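Local coordinates for malyl-CoA lyase/beta-methylmalyl-CoA lyase (Methylobacterium extorquens, PDB 5UGR), which belongs to the HpcH/HpaI aldolase/citrate lyase family and is a magnesium-binding enzyme built on a TIM barrel, at residues 13-21 and 254-265; 34-45 and 68-79. All blocks are in the same frame, centred on the assembly; numbering follows the deposited sequence. Where two conformers were deposited one is given.

Contact 1 of 2, residues 13-21 and 254-265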
loop_
_atom_site.group_PDB
_atom_site.type_symbol
_atom_site.label_atom_id
_atom_site.label_comp_id
_atom_site.label_asym_id
_atom_site.label_seq_id
_atom_site.Cartn_x
_atom_site.Cartn_y
_atom_site.Cartn_z
ATOM N N LEU A 13 -24.450 -24.476 3.861
ATOM C CA LEU A 13 -24.010 -25.794 3.432
ATOM C C LEU A 13 -23.726 -25.733 1.936
ATOM O O LEU A 13 -24.519 -25.229 1.164
ATOM C CB LEU A 13 -25.090 -26.837 3.737
ATOM C CG LEU A 13 -24.743 -28.248 3.354
ATOM C CD1 LEU A 13 -23.651 -28.828 4.206
ATOM C CD2 LEU A 13 -25.973 -29.130 3.542
ATOM N N HIS A 14 -22.536 -26.146 1.540
ATOM C CA HIS A 14 -22.029 -25.907 0.196
ATOM C C HIS A 14 -21.143 -27.068 -0.286
ATOM O O HIS A 14 -20.029 -26.872 -0.772
ATOM C CB HIS A 14 -21.265 -24.582 0.246
ATOM C CG HIS A 14 -20.998 -23.960 -1.065
ATOM N ND1 HIS A 14 -20.777 -22.600 -1.193
ATOM C CD2 HIS A 14 -20.909 -24.473 -2.305
ATOM C CE1 HIS A 14 -20.594 -22.313 -2.462
ATOM N NE2 HIS A 14 -20.644 -23.435 -3.148
ATOM N N ARG A 15 -21.624 -28.292 -0.144
ATOM C CA ARG A 15 -20.863 -29.467 -0.586
ATOM C C ARG A 15 -20.802 -29.634 -2.106
ATOM O O ARG A 15 -19.797 -30.084 -2.674
ATOM C CB ARG A 15 -21.446 -30.735 0.043
ATOM C CG ARG A 15 -21.469 -30.769 1.550
ATOM C CD ARG A 15 -22.361 -31.853 2.072
ATOM N NE ARG A 15 -23.720 -31.713 1.601
ATOM C CZ ARG A 15 -24.636 -32.678 1.647
ATOM N NH1 ARG A 15 -24.371 -33.874 2.169
ATOM N NH2 ARG A 15 -25.842 -32.451 1.185
ATOM N N SER A 16 -21.931 -29.337 -2.740
ATOM C CA SER A 16 -22.158 -29.525 -4.154
ATOM C C SER A 16 -22.706 -28.258 -4.749
ATOM O O SER A 16 -23.612 -27.619 -4.176
ATOM C CB SER A 16 -23.132 -30.698 -4.385
ATOM O OG SER A 16 -24.329 -30.556 -3.645
ATOM N N GLU A 17 -22.131 -27.875 -5.901
ATOM C CA GLU A 17 -22.553 -26.640 -6.597
ATOM C C GLU A 17 -22.828 -27.007 -8.032
ATOM O O GLU A 17 -21.892 -27.267 -8.814
ATOM C CB GLU A 17 -21.454 -25.595 -6.454
ATOM C CG GLU A 17 -21.693 -24.296 -7.204
ATOM C CD GLU A 17 -20.698 -23.182 -6.861
ATOM O OE1 GLU A 17 -20.669 -22.128 -7.575
ATOM O OE2 GLU A 17 -19.956 -23.356 -5.855
ATOM N N LEU A 18 -24.127 -27.038 -8.388
ATOM C CA LEU A 18 -24.538 -27.496 -9.721
ATOM C C LEU A 18 -24.690 -26.310 -10.655
ATOM O O LEU A 18 -25.410 -25.357 -10.342
ATOM C CB LEU A 18 -25.871 -28.233 -9.612
ATOM C CG LEU A 18 -26.511 -28.709 -10.900
ATOM C CD1 LEU A 18 -25.701 -29.850 -11.476
ATOM C CD2 LEU A 18 -27.934 -29.161 -10.659
ATOM N N ALA A 19 -24.037 -26.407 -11.814
ATOM C CA ALA A 19 -24.114 -25.448 -12.883
ATOM C C ALA A 19 -25.225 -25.809 -13.844
ATOM O O ALA A 19 -25.238 -26.921 -14.364
ATOM C CB ALA A 19 -22.814 -25.442 -13.638
ATOM N N VAL A 20 -26.118 -24.864 -14.114
ATOM C CA VAL A 20 -27.254 -25.136 -15.019
ATOM C C VAL A 20 -27.378 -23.995 -16.040
ATOM O O VAL A 20 -27.628 -22.870 -15.648
ATOM C CB VAL A 20 -28.569 -25.288 -14.260
ATOM C CG1 VAL A 20 -29.674 -25.752 -15.235
ATOM C CG2 VAL A 20 -28.472 -26.220 -13.071
ATOM N N PRO A 21 -27.265 -24.287 -17.343
ATOM C CA PRO A 21 -27.393 -23.220 -18.308
ATOM C C PRO A 21 -28.780 -22.598 -18.383
ATOM O O PRO A 21 -29.779 -23.317 -18.497
ATOM C CB PRO A 21 -26.990 -23.838 -19.635
ATOM C CG PRO A 21 -26.340 -25.122 -19.316
ATOM C CD PRO A 21 -26.892 -25.564 -17.975
ATOM N N TRP A 254 -17.859 -28.226 -7.576
ATOM C CA TRP A 254 -18.864 -28.150 -8.604
ATOM C C TRP A 254 -19.283 -29.534 -9.117
ATOM O O TRP A 254 -18.486 -30.450 -9.210
ATOM C CB TRP A 254 -18.400 -27.332 -9.806
ATOM C CG TRP A 254 -18.238 -25.867 -9.540
ATOM C CD1 TRP A 254 -18.025 -25.223 -8.338
ATOM C CD2 TRP A 254 -18.178 -24.868 -10.545
ATOM N NE1 TRP A 254 -17.879 -23.876 -8.551
ATOM C CE2 TRP A 254 -17.956 -23.624 -9.902
ATOM C CE3 TRP A 254 -18.287 -24.905 -11.921
ATOM C CZ2 TRP A 254 -17.847 -22.445 -10.617
ATOM C CZ3 TRP A 254 -18.184 -23.755 -12.634
ATOM C CH2 TRP A 254 -17.948 -22.524 -11.996
ATOM N N ALA A 255 -20.550 -29.576 -9.530
ATOM C CA ALA A 255 -21.109 -30.635 -10.344
ATOM C C ALA A 255 -21.557 -30.003 -11.668
ATOM O O ALA A 255 -22.352 -29.054 -11.688
ATOM C CB ALA A 255 -22.269 -31.327 -9.631
ATOM N N ILE A 256 -21.046 -30.535 -12.749
ATOM C CA ILE A 256 -21.459 -30.083 -14.085
ATOM C C ILE A 256 -22.146 -31.209 -14.852
ATOM O O ILE A 256 -22.481 -31.047 -16.034
ATOM C CB ILE A 256 -20.314 -29.421 -14.900
ATOM C CG1 ILE A 256 -19.151 -30.358 -15.129
ATOM C CG2 ILE A 256 -19.819 -28.124 -14.247
ATOM C CD1 ILE A 256 -18.215 -29.843 -16.229
ATOM N N HIS A 257 -22.366 -32.326 -14.185
ATOM C CA HIS A 257 -23.173 -33.463 -14.682
ATOM C C HIS A 257 -23.874 -34.027 -13.478
ATOM O O HIS A 257 -23.302 -34.057 -12.370
ATOM C CB HIS A 257 -22.247 -34.502 -15.259
ATOM C CG HIS A 257 -22.946 -35.657 -15.886
ATOM N ND1 HIS A 257 -23.304 -36.801 -15.188
ATOM C CD2 HIS A 257 -23.338 -35.856 -17.162
ATOM C CE1 HIS A 257 -23.899 -37.643 -16.012
ATOM N NE2 HIS A 257 -23.935 -37.098 -17.219
ATOM N N PRO A 258 -25.153 -34.449 -13.626
ATOM C CA PRO A 258 -25.889 -34.856 -12.434
ATOM C C PRO A 258 -25.252 -35.943 -11.568
ATOM O O PRO A 258 -25.433 -35.963 -10.343
ATOM C CB PRO A 258 -27.251 -35.315 -13.008
ATOM C CG PRO A 258 -27.377 -34.604 -14.301
ATOM C CD PRO A 258 -25.992 -34.493 -14.844
ATOM N N SER A 259 -24.510 -36.845 -12.188
ATOM C CA SER A 259 -23.776 -37.901 -11.470
ATOM C C SER A 259 -22.782 -37.388 -10.433
ATOM O O SER A 259 -22.475 -38.065 -9.475
ATOM C CB SER A 259 -23.016 -38.779 -12.439
ATOM O OG SER A 259 -21.924 -38.084 -13.085
ATOM N N GLN A 260 -22.332 -36.172 -10.619
ATOM C CA GLN A 260 -21.335 -35.619 -9.723
ATOM C C GLN A 260 -21.897 -35.086 -8.402
ATOM O O GLN A 260 -21.164 -34.933 -7.431
ATOM C CB GLN A 260 -20.515 -34.566 -10.424
ATOM C CG GLN A 260 -19.680 -35.111 -11.544
ATOM C CD GLN A 260 -19.002 -34.061 -12.365
ATOM O OE1 GLN A 260 -19.386 -32.876 -12.362
ATOM N NE2 GLN A 260 -18.011 -34.478 -13.133
ATOM N N ILE A 261 -23.203 -34.870 -8.352
ATOM C CA ILE A 261 -23.841 -34.339 -7.152
ATOM C C ILE A 261 -23.676 -35.240 -5.949
ATOM O O ILE A 261 -23.242 -34.767 -4.888
ATOM C CB ILE A 261 -25.334 -34.049 -7.394
ATOM C CG1 ILE A 261 -25.522 -32.961 -8.473
ATOM C CG2 ILE A 261 -26.027 -33.603 -6.122
ATOM C CD1 ILE A 261 -26.949 -32.827 -8.976
ATOM N N ASP A 262 -23.983 -36.538 -6.099
ATOM C CA ASP A 262 -23.890 -37.460 -4.963
ATOM C C ASP A 262 -22.419 -37.629 -4.561
ATOM O O ASP A 262 -22.103 -37.799 -3.371
ATOM C CB ASP A 262 -24.498 -38.822 -5.314
ATOM C CG ASP A 262 -26.025 -38.810 -5.310
ATOM O OD1 ASP A 262 -26.662 -37.828 -4.885
ATOM O OD2 ASP A 262 -26.590 -39.801 -5.795
ATOM N N LEU A 263 -21.524 -37.584 -5.546
ATOM C CA LEU A 263 -20.092 -37.786 -5.271
ATOM C C LEU A 263 -19.568 -36.629 -4.396
ATOM O O LEU A 263 -18.904 -36.870 -3.390
ATOM C CB LEU A 263 -19.243 -37.947 -6.531
ATOM C CG LEU A 263 -19.604 -39.054 -7.498
ATOM C CD1 LEU A 263 -18.747 -38.987 -8.723
ATOM C CD2 LEU A 263 -19.459 -40.382 -6.813
ATOM N N ALA A 264 -19.939 -35.387 -4.745
ATOM C CA ALA A 264 -19.530 -34.203 -3.957
ATOM C C ALA A 264 -20.189 -34.231 -2.602
ATOM O O ALA A 264 -19.527 -33.975 -1.565
ATOM C CB ALA A 264 -19.856 -32.915 -4.689
ATOM N N ASN A 265 -21.497 -34.538 -2.576
ATOM C CA ASN A 265 -22.136 -34.577 -1.276
ATOM C C ASN A 265 -21.502 -35.545 -0.312
ATOM O O ASN A 265 -21.393 -35.262 0.903
ATOM C CB ASN A 265 -23.614 -34.853 -1.420
ATOM C CG ASN A 265 -24.402 -33.618 -1.932
ATOM O OD1 ASN A 265 -23.932 -32.491 -1.901
ATOM N ND2 ASN A 265 -25.610 -33.853 -2.420
HETATM O O HOH W 1 -23.777 -28.039 -16.387
#
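E17 and W254 meet inside the barrel with their side chains side by side and pointing the same way. The E17 chain, fully extended with CG anti to the backbone N (chi1 176°), lies over the indole so that CG sits 4.2 Å from the centroid of the five-membered ring, a CH-pi contact over the face. Beneath them the parallel strands are joined by two backbone bonds, A255 N to E17 O at 2.8 Å and A19 N to A255 O at 3.1 Å, and the pairing is continued by R15 and E17 to K253. L18 points to the other side of the sheet, where its CD1 touches A255 CB and, at 4.1 Å, I261 CD1 of the helix. Farther along that helix, S16 OG donates to N265 OD1 at 2.6 Å, while the N265 amide stacks on the R15 guanidinium with their planes 12° apart. At the far end a water donates to both A19 O and I256 O.

A second shell positions the polar groups. H14 NE2 donates in its ring plane to E17 OE2 at 2.8 Å; W254 NE1 bonds to S162, and the R15 guanidinium pairs with D37. Separately, two bonds order the turn into the helix: I256 N donates to Q260 OE1 at 2.9 Å, and H257 ND1 accepts from S259 N in a capping bond.

The pairing of 16-21 with 252-255 joins the first and last strands and closes the eight-stranded barrel. Helix 259-268 then runs back nearly antiparallel to the first strand, Y238 of helix 235-248 touches A264, and strand 38-42 flanks 16-21 on its other edge.

Contact 2 of 2, residues 34-45 and 68-79. With MG (magnesium ion), chain B.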
loop_
_atom_site.group_PDB
_atom_site.type_symbol
_atom_site.label_atom_id
_atom_site.label_comp_id
_atom_site.label_asym_id
_atom_site.label_seq_id
_atom_site.Cartn_x
_atom_site.Cartn_y
_atom_site.Cartn_z
ATOM N N SER A 34 -33.161 -31.695 -7.749
ATOM C CA SER A 34 -31.908 -32.393 -7.499
ATOM C C SER A 34 -31.510 -32.272 -6.031
ATOM O O SER A 34 -32.098 -31.543 -5.238
ATOM C CB SER A 34 -30.790 -31.869 -8.378
ATOM O OG SER A 34 -30.328 -30.631 -7.893
ATOM N N LYS A 35 -30.468 -33.033 -5.724
ATOM C CA LYS A 35 -29.846 -33.055 -4.409
ATOM C C LYS A 35 -28.672 -32.088 -4.224
ATOM O O LYS A 35 -27.972 -32.131 -3.208
ATOM C CB LYS A 35 -29.445 -34.477 -4.050
ATOM C CG LYS A 35 -30.642 -35.431 -3.889
ATOM C CD LYS A 35 -30.153 -36.820 -3.590
ATOM C CE LYS A 35 -31.349 -37.776 -3.596
ATOM N NZ LYS A 35 -30.881 -39.138 -3.199
ATOM N N ALA A 36 -28.497 -31.167 -5.145
ATOM C CA ALA A 36 -27.419 -30.164 -5.010
ATOM C C ALA A 36 -27.721 -29.241 -3.864
ATOM O O ALA A 36 -28.870 -28.847 -3.641
ATOM C CB ALA A 36 -27.322 -29.352 -6.270
ATOM N N ASP A 37 -26.661 -28.834 -3.160
ATOM C CA ASP A 37 -26.800 -27.832 -2.082
ATOM C C ASP A 37 -26.994 -26.437 -2.630
ATOM O O ASP A 37 -27.723 -25.618 -2.066
ATOM C CB ASP A 37 -25.582 -27.838 -1.184
ATOM C CG ASP A 37 -25.410 -29.137 -0.343
ATOM O OD1 ASP A 37 -26.420 -29.839 -0.099
ATOM O OD2 ASP A 37 -24.269 -29.369 0.142
ATOM N N VAL A 38 -26.215 -26.137 -3.663
ATOM C CA VAL A 38 -26.161 -24.810 -4.268
ATOM C C VAL A 38 -26.355 -25.014 -5.766
ATOM O O VAL A 38 -25.786 -25.939 -6.331
ATOM C CB VAL A 38 -24.745 -24.166 -4.038
ATOM C CG1 VAL A 38 -24.631 -22.817 -4.715
ATOM C CG2 VAL A 38 -24.428 -24.022 -2.549
ATOM N N ILE A 39 -27.150 -24.158 -6.393
ATOM C CA ILE A 39 -27.302 -24.173 -7.845
ATOM C C ILE A 39 -27.004 -22.794 -8.379
ATOM O O ILE A 39 -27.510 -21.804 -7.833
ATOM C CB ILE A 39 -28.758 -24.582 -8.294
ATOM C CG1 ILE A 39 -28.990 -26.048 -7.912
ATOM C CG2 ILE A 39 -28.917 -24.369 -9.818
ATOM C CD1 ILE A 39 -30.390 -26.565 -8.242
ATOM N N PHE A 40 -26.192 -22.715 -9.438
ATOM C CA PHE A 40 -26.141 -21.473 -10.183
ATOM C C PHE A 40 -26.736 -21.634 -11.549
ATOM O O PHE A 40 -26.473 -22.613 -12.249
ATOM C CB PHE A 40 -24.736 -20.798 -10.221
ATOM C CG PHE A 40 -23.701 -21.428 -11.109
ATOM C CD1 PHE A 40 -23.655 -21.182 -12.465
ATOM C CD2 PHE A 40 -22.635 -22.121 -10.540
ATOM C CE1 PHE A 40 -22.622 -21.684 -13.239
ATOM C CE2 PHE A 40 -21.598 -22.605 -11.293
ATOM C CZ PHE A 40 -21.592 -22.366 -12.677
ATOM N N LEU A 41 -27.610 -20.671 -11.859
ATOM C CA LEU A 41 -28.208 -20.542 -13.160
ATOM C C LEU A 41 -27.333 -19.649 -14.012
ATOM O O LEU A 41 -27.094 -18.467 -13.641
ATOM C CB LEU A 41 -29.637 -20.017 -13.026
ATOM C CG LEU A 41 -30.546 -20.788 -12.044
ATOM C CD1 LEU A 41 -31.956 -20.176 -12.036
ATOM C CD2 LEU A 41 -30.589 -22.307 -12.394
ATOM N N ASP A 42 -26.816 -20.198 -15.108
ATOM C CA ASP A 42 -25.713 -19.568 -15.810
ATOM C C ASP A 42 -26.184 -18.664 -16.963
ATOM O O ASP A 42 -27.020 -19.059 -17.812
ATOM C CB ASP A 42 -24.838 -20.685 -16.364
ATOM C CG ASP A 42 -23.463 -20.208 -16.837
ATOM O OD1 ASP A 42 -23.046 -19.074 -16.468
ATOM O OD2 ASP A 42 -22.816 -21.014 -17.581
ATOM N N LEU A 43 -25.621 -17.461 -17.008
ATOM C CA LEU A 43 -25.787 -16.538 -18.138
ATOM C C LEU A 43 -24.526 -16.357 -18.925
ATOM O O LEU A 43 -24.529 -15.684 -19.947
ATOM C CB LEU A 43 -26.225 -15.153 -17.599
ATOM C CG LEU A 43 -27.530 -15.186 -16.770
ATOM C CD1 LEU A 43 -27.470 -14.373 -15.491
ATOM C CD2 LEU A 43 -28.649 -14.726 -17.590
ATOM N N GLU A 44 -23.438 -16.887 -18.373
ATOM C CA GLU A 44 -22.067 -16.606 -18.830
ATOM C C GLU A 44 -21.538 -17.740 -19.718
ATOM O O GLU A 44 -22.099 -17.990 -20.801
ATOM C CB GLU A 44 -21.180 -16.197 -17.604
ATOM C CG GLU A 44 -19.818 -15.563 -17.975
ATOM C CD GLU A 44 -18.573 -16.308 -17.548
ATOM O OE1 GLU A 44 -18.718 -17.475 -17.088
ATOM O OE2 GLU A 44 -17.452 -15.715 -17.730
ATOM N N ASP A 45 -20.497 -18.453 -19.278
ATOM C CA ASP A 45 -19.722 -19.324 -20.179
ATOM C C ASP A 45 -20.606 -20.319 -21.021
ATOM O O ASP A 45 -20.348 -20.546 -22.212
ATOM C CB ASP A 45 -18.722 -20.183 -19.400
ATOM C CG ASP A 45 -17.412 -19.506 -19.056
ATOM O OD1 ASP A 45 -16.977 -18.593 -19.812
ATOM O OD2 ASP A 45 -16.798 -19.923 -17.981
ATOM N N TRP A 68 -37.569 -24.553 -5.689
ATOM C CA TRP A 68 -36.165 -24.801 -5.444
ATOM C C TRP A 68 -35.921 -25.291 -4.010
ATOM O O TRP A 68 -34.746 -25.460 -3.556
ATOM C CB TRP A 68 -35.349 -23.501 -5.688
ATOM C CG TRP A 68 -35.451 -23.006 -7.115
ATOM C CD1 TRP A 68 -36.223 -21.981 -7.540
ATOM C CD2 TRP A 68 -34.810 -23.529 -8.256
ATOM N NE1 TRP A 68 -36.115 -21.835 -8.875
ATOM C CE2 TRP A 68 -35.248 -22.778 -9.356
ATOM C CE3 TRP A 68 -33.919 -24.573 -8.472
ATOM C CZ2 TRP A 68 -34.767 -22.977 -10.644
ATOM C CZ3 TRP A 68 -33.458 -24.787 -9.763
ATOM C CH2 TRP A 68 -33.905 -23.991 -10.848
ATOM N N GLY A 69 -36.969 -25.499 -3.239
ATOM C CA GLY A 69 -36.728 -25.878 -1.865
ATOM C C GLY A 69 -35.892 -24.880 -1.083
ATOM O O GLY A 69 -36.085 -23.664 -1.238
ATOM N N ASN A 70 -35.016 -25.403 -0.197
ATOM C CA ASN A 70 -34.136 -24.590 0.563
ATOM C C ASN A 70 -32.749 -24.497 -0.067
ATOM O O ASN A 70 -31.784 -24.141 0.636
ATOM C CB ASN A 70 -34.037 -25.104 1.994
ATOM C CG ASN A 70 -33.369 -24.129 2.945
ATOM O OD1 ASN A 70 -32.572 -24.573 3.837
ATOM N ND2 ASN A 70 -33.616 -22.859 2.815
ATOM N N LYS A 71 -32.640 -24.806 -1.362
ATOM C CA LYS A 71 -31.328 -24.664 -2.054
ATOM C C LYS A 71 -30.843 -23.232 -2.016
ATOM O O LYS A 71 -31.629 -22.291 -2.037
ATOM C CB LYS A 71 -31.421 -25.169 -3.498
ATOM C CG LYS A 71 -31.654 -26.699 -3.590
ATOM C CD LYS A 71 -31.830 -27.000 -5.048
ATOM C CE LYS A 71 -32.014 -28.439 -5.344
ATOM N NZ LYS A 71 -33.282 -28.924 -4.778
ATOM N N THR A 72 -29.525 -23.057 -1.944
ATOM C CA THR A 72 -28.945 -21.727 -2.166
ATOM C C THR A 72 -28.963 -21.478 -3.681
ATOM O O THR A 72 -28.275 -22.182 -4.423
ATOM C CB THR A 72 -27.536 -21.622 -1.611
ATOM O OG1 THR A 72 -27.537 -21.877 -0.201
ATOM C CG2 THR A 72 -26.917 -20.276 -1.879
ATOM N N MET A 73 -29.721 -20.466 -4.100
ATOM C CA MET A 73 -29.934 -20.197 -5.520
ATOM C C MET A 73 -29.113 -18.993 -5.948
ATOM O O MET A 73 -29.172 -17.905 -5.346
ATOM C CB MET A 73 -31.426 -19.969 -5.802
ATOM C CG MET A 73 -32.270 -21.222 -5.645
ATOM S SD MET A 73 -31.691 -22.663 -6.596
ATOM C CE MET A 73 -31.697 -21.986 -8.276
ATOM N N MET A 74 -28.352 -19.208 -7.029
ATOM C CA MET A 74 -27.384 -18.235 -7.512
ATOM C C MET A 74 -27.538 -18.030 -9.018
ATOM O O MET A 74 -28.058 -18.899 -9.706
ATOM C CB MET A 74 -25.975 -18.772 -7.155
ATOM C CG MET A 74 -24.783 -17.828 -7.356
ATOM S SD MET A 74 -23.388 -18.289 -6.287
ATOM C CE MET A 74 -22.981 -19.914 -6.942
ATOM N N ILE A 75 -27.036 -16.905 -9.515
ATOM C CA ILE A 75 -26.826 -16.738 -10.950
ATOM C C ILE A 75 -25.346 -16.440 -11.197
ATOM O O ILE A 75 -24.707 -15.733 -10.390
ATOM C CB ILE A 75 -27.663 -15.603 -11.543
ATOM C CG1 ILE A 75 -27.483 -14.242 -10.795
ATOM C CG2 ILE A 75 -29.131 -15.991 -11.604
ATOM C CD1 ILE A 75 -28.216 -13.029 -11.311
ATOM N N ARG A 76 -24.824 -17.007 -12.292
ATOM C CA ARG A 76 -23.490 -16.619 -12.775
ATOM C C ARG A 76 -23.740 -15.556 -13.858
ATOM O O ARG A 76 -24.258 -15.839 -14.942
ATOM C CB ARG A 76 -22.637 -17.730 -13.279
ATOM C CG ARG A 76 -21.264 -17.201 -13.758
ATOM C CD ARG A 76 -20.231 -18.267 -14.031
ATOM N NE ARG A 76 -20.611 -19.222 -15.089
ATOM C CZ ARG A 76 -19.873 -20.270 -15.448
ATOM N NH1 ARG A 76 -18.694 -20.472 -14.858
ATOM N NH2 ARG A 76 -20.308 -21.194 -16.312
ATOM N N ILE A 77 -23.489 -14.299 -13.467
ATOM C CA ILE A 77 -23.612 -13.174 -14.370
ATOM C C ILE A 77 -22.517 -13.144 -15.408
ATOM O O ILE A 77 -21.517 -13.823 -15.278
ATOM C CB ILE A 77 -23.707 -11.816 -13.638
ATOM C CG1 ILE A 77 -22.427 -11.533 -12.810
ATOM C CG2 ILE A 77 -24.905 -11.818 -12.707
ATOM C CD1 ILE A 77 -22.438 -10.196 -12.142
ATOM N N ASN A 78 -22.752 -12.359 -16.460
ATOM C CA ASN A 78 -21.723 -12.169 -17.465
ATOM C C ASN A 78 -20.532 -11.382 -16.923
ATOM O O ASN A 78 -20.608 -10.715 -15.861
ATOM C CB ASN A 78 -22.340 -11.554 -18.724
ATOM C CG ASN A 78 -22.985 -12.617 -19.572
ATOM O OD1 ASN A 78 -22.289 -13.388 -20.290
ATOM N ND2 ASN A 78 -24.309 -12.751 -19.440
ATOM N N GLY A 79 -19.450 -11.440 -17.669
ATOM C CA GLY A 79 -18.214 -10.758 -17.255
ATOM C C GLY A 79 -18.341 -9.237 -17.242
ATOM O O GLY A 79 -19.133 -8.635 -17.981
HETATM MG MG MG B . -15.229 -19.181 -16.794
HETATM O O HOH W 2 -27.038 -24.399 0.600
HETATM O O HOH W 3 -15.259 -17.417 -17.976
HETATM O O HOH W 4 -16.720 -18.363 -15.637
HETATM O O HOH W 5 -17.592 -22.552 -16.659
HETATM O O HOH W 6 -15.374 -20.945 -15.717
#
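S34 O receives K71 NZ at 2.9 Å, the lysine chain passing A36 O and the I39 side chain before bending at chi4 (66°) to reach it. D37 O then takes T72 N and starts the parallel pairing, in which I39 N, L41 N and L43 N donate in turn to T72, M74 and R76 carbonyls. V38 and F40 face the barrel interior, F40 CD1 lying 3.7 Å from R76 CB. I39 and L41 point outward: the hooked M73 chain brings CE against both and over one face of W68, with W68 CZ3 3.9 Å from I39 CD1. R76 presents its NE and NH2 side to D42, in its own plane but from above that of the carboxylate, NE to OD1 and NH2 to OD2, each at 2.8 Å; E44 N reaches OD1 from the opposite face, an Asx turn. N78 ND2 meets L43 O from above the carbonyl plane while also bonding D88. E44 OE1 lies over one face of the R76 guanidinium, 3.3 Å from NE, with F40 CE1 on the opposite face. D45 OD2 binds magnesium at 2.1 Å, alongside E140, D167 and three waters, while D45 OD1 pairs with R301 of the second subunit.

Two of those metal-bound waters donate to E44, making it a second-shell residue. R76, held in place by D42 and facing E44 by charge alone, probably offsets part of the negative charge gathered beside the metal.

In the fold
Both contacts are buried, and both belong to the same closed sheet, in which strands 16-21 and 38-42 are neighbours. Their centres lie 10 Å apart. The R15–D37 salt bridge joins them at one end, and a probable backbone hydrogen bond from D42 N to V20 O, 2.8 Å long, joins them nearer the other. Contact 1 mixes a short strand pairing with helix packing and a few side-chain polar contacts, one of them an arginine stacked on an amide. Contact 2 is a longer strand pairing, apolar along its middle, that becomes charged where it reaches the magnesium site and, through D45, a second subunit; no other chain touches contact 1.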